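Local coordinates for AvrRxo1-ORF2 (Xanthomonas oryzae pv. oryzicola, PDB 4Z8V), which probably acts as an antitoxin-like chaperone that binds and suppresses the toxicity of its partner, the type III effector AvrRxo1-ORF1, at residues S26-A31 with Y70-Y75. Numbering follows the deposited sequence.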
loop_
_atom_site.group_PDB
_atom_site.type_symbol
_atom_site.label_atom_id
_atom_site.label_comp_id
_atom_site.label_asym_id
_atom_site.label_seq_id
_atom_site.Cartn_x
_atom_site.Cartn_y
_atom_site.Cartn_z
ATOM N N SER B 26 14.201 4.808 3.220
ATOM C CA SER B 26 14.102 3.360 3.328
ATOM C C SER B 26 13.967 2.644 1.963
ATOM O O SER B 26 14.542 1.564 1.753
ATOM C CB SER B 26 12.925 3.014 4.248
ATOM O OG SER B 26 12.476 1.701 4.029
ATOM N N ASP B 27 13.229 3.236 1.032
ATOM C CA ASP B 27 13.100 2.645 -0.301
ATOM C C ASP B 27 14.459 2.461 -0.982
ATOM O O ASP B 27 14.729 1.415 -1.587
ATOM C CB ASP B 27 12.220 3.521 -1.194
ATOM C CG ASP B 27 10.738 3.354 -0.913
ATOM O OD1 ASP B 27 10.351 2.327 -0.314
ATOM O OD2 ASP B 27 9.959 4.248 -1.324
ATOM N N LEU B 28 15.302 3.484 -0.904
ATOM C CA LEU B 28 16.636 3.403 -1.498
ATOM C C LEU B 28 17.516 2.414 -0.748
ATOM O O LEU B 28 18.207 1.598 -1.369
ATOM C CB LEU B 28 17.315 4.776 -1.507
ATOM C CG LEU B 28 18.773 4.793 -1.985
ATOM C CD1 LEU B 28 18.900 4.253 -3.406
ATOM C CD2 LEU B 28 19.341 6.212 -1.900
ATOM N N GLU B 29 17.488 2.491 0.582
ATOM C CA GLU B 29 18.279 1.601 1.445
ATOM C C GLU B 29 17.974 0.146 1.115
ATOM O O GLU B 29 18.877 -0.646 0.838
ATOM C CB GLU B 29 17.958 1.872 2.923
ATOM C CG GLU B 29 18.558 3.165 3.475
ATOM C CD GLU B 29 17.983 3.563 4.838
ATOM O OE1 GLU B 29 17.046 2.891 5.336
ATOM O OE2 GLU B 29 18.467 4.569 5.406
ATOM N N LEU B 30 16.688 -0.199 1.123
ATOM C CA LEU B 30 16.276 -1.552 0.798
ATOM C C LEU B 30 16.658 -1.958 -0.632
ATOM O O LEU B 30 17.146 -3.072 -0.848
ATOM C CB LEU B 30 14.777 -1.726 1.039
ATOM C CG LEU B 30 14.339 -1.729 2.500
ATOM C CD1 LEU B 30 12.822 -1.834 2.586
ATOM C CD2 LEU B 30 15.008 -2.878 3.264
ATOM N N ALA B 31 16.463 -1.064 -1.601
ATOM C CA ALA B 31 16.876 -1.342 -2.993
ATOM C C ALA B 31 18.380 -1.570 -3.135
ATOM O O ALA B 31 18.798 -2.325 -4.006
ATOM C CB ALA B 31 16.437 -0.229 -3.945
ATOM N N TYR B 70 18.904 10.291 -10.644
ATOM C CA TYR B 70 19.159 9.095 -11.439
ATOM C C TYR B 70 19.639 7.859 -10.681
ATOM O O TYR B 70 19.302 6.741 -11.057
ATOM C CB TYR B 70 20.094 9.420 -12.603
ATOM C CG TYR B 70 19.404 10.267 -13.630
ATOM C CD1 TYR B 70 18.524 9.693 -14.533
ATOM C CD2 TYR B 70 19.593 11.646 -13.667
ATOM C CE1 TYR B 70 17.859 10.455 -15.461
ATOM C CE2 TYR B 70 18.931 12.428 -14.600
ATOM C CZ TYR B 70 18.065 11.816 -15.494
ATOM O OH TYR B 70 17.394 12.551 -16.440
ATOM N N GLU B 71 20.428 8.053 -9.634
ATOM C CA GLU B 71 20.838 6.929 -8.805
ATOM C C GLU B 71 19.588 6.300 -8.188
ATOM O O GLU B 71 19.347 5.089 -8.305
ATOM C CB GLU B 71 21.773 7.404 -7.689
ATOM C CG GLU B 71 22.486 6.268 -6.970
ATOM C CD GLU B 71 22.679 6.552 -5.496
ATOM O OE1 GLU B 71 22.130 7.566 -5.012
ATOM O OE2 GLU B 71 23.370 5.760 -4.820
ATOM N N ARG B 72 18.785 7.144 -7.543
ATOM C CA ARG B 72 17.560 6.700 -6.892
ATOM C C ARG B 72 16.571 6.063 -7.875
ATOM O O ARG B 72 15.938 5.058 -7.556
ATOM C CB ARG B 72 16.938 7.868 -6.136
ATOM C CG ARG B 72 15.565 7.619 -5.598
ATOM C CD ARG B 72 15.102 8.829 -4.818
ATOM N NE ARG B 72 15.854 8.956 -3.576
ATOM C CZ ARG B 72 15.559 8.279 -2.467
ATOM N NH1 ARG B 72 14.531 7.419 -2.454
ATOM N NH2 ARG B 72 16.291 8.457 -1.373
ATOM N N MET B 73 16.460 6.622 -9.072
ATOM C CA MET B 73 15.612 6.030 -10.108
ATOM C C MET B 73 16.128 4.647 -10.530
ATOM O O MET B 73 15.359 3.698 -10.674
ATOM C CB MET B 73 15.538 6.960 -11.325
ATOM C CG MET B 73 14.756 6.399 -12.480
ATOM S SD MET B 73 14.829 7.412 -13.981
ATOM C CE MET B 73 14.167 8.966 -13.389
ATOM N N TYR B 74 17.446 4.547 -10.695
ATOM C CA TYR B 74 18.125 3.319 -11.094
ATOM C C TYR B 74 17.869 2.153 -10.125
ATOM O O TYR B 74 17.556 1.019 -10.542
ATOM C CB TYR B 74 19.631 3.621 -11.188
ATOM C CG TYR B 74 20.533 2.457 -11.547
ATOM C CD1 TYR B 74 20.460 1.840 -12.790
ATOM C CD2 TYR B 74 21.477 1.991 -10.639
ATOM C CE1 TYR B 74 21.301 0.783 -13.112
ATOM C CE2 TYR B 74 22.325 0.941 -10.953
ATOM C CZ TYR B 74 22.233 0.346 -12.181
ATOM O OH TYR B 74 23.070 -0.696 -12.481
ATOM N N TYR B 75 18.002 2.444 -8.833
ATOM C CA TYR B 75 17.828 1.436 -7.802
ATOM C C TYR B 75 16.385 1.231 -7.375
ATOM O O TYR B 75 15.948 0.097 -7.211
ATOM C CB TYR B 75 18.657 1.803 -6.575
ATOM C CG TYR B 75 20.133 1.581 -6.785
ATOM C CD1 TYR B 75 20.625 0.305 -7.074
ATOM C CD2 TYR B 75 21.037 2.635 -6.683
ATOM C CE1 TYR B 75 21.977 0.085 -7.263
ATOM C CE2 TYR B 75 22.394 2.428 -6.864
ATOM C CZ TYR B 75 22.856 1.145 -7.151
ATOM O OH TYR B 75 24.194 0.916 -7.342
#
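R72 NH1 donates a hydrogen bond to the backbone O of H24, one turn before L28, so the guanidinium is tethered to helix 6-38 while one of its faces rests on L28 CB. L28 CB lies 3.8 Å from R72 NH2. The same nitrogen is touched by L28 CD2, also at 3.8 Å, so the leucine packs against the arginine with both its CB and one methyl. Extended through chi1 and chi2, the R72 chain bends at chi3 (-70°) and brings one face of the guanidinium over L28 CB. The other L28 methyl, CD1, meets Y75 CB at 4.0 Å; CG lies anti to the backbone N (chi1 174°), which sets one methyl against R72 and the other against Y75.

One turn further along helix 6-38, A31 sits against the backbone of helix 63-77, its CB 3.3 Å from Y75 O and 4.0 Å from Y75 CB. A31 CA and Y75 CA are 5.6 Å apart, an approach consistent with the small alanine side chain; the segment axes cross at 59°. The Y75 ring packs on L32 and A35, also of helix 6-38, and its OH hydrogen-bonds to F43 N. D27 OD1 forms a salt bridge with R19 of the second subunit.

This helix-helix crossing joins the C-terminal part of the long helix 6-38 to helix 63-77 in an all-helical chain. No hydrogen bond links the two segments directly: they meet by van der Waals packing of L28 and A31 against R72 and Y75, including the Y75 carbonyl oxygen, while the polar tie runs from R72 to H24 of the same long helix.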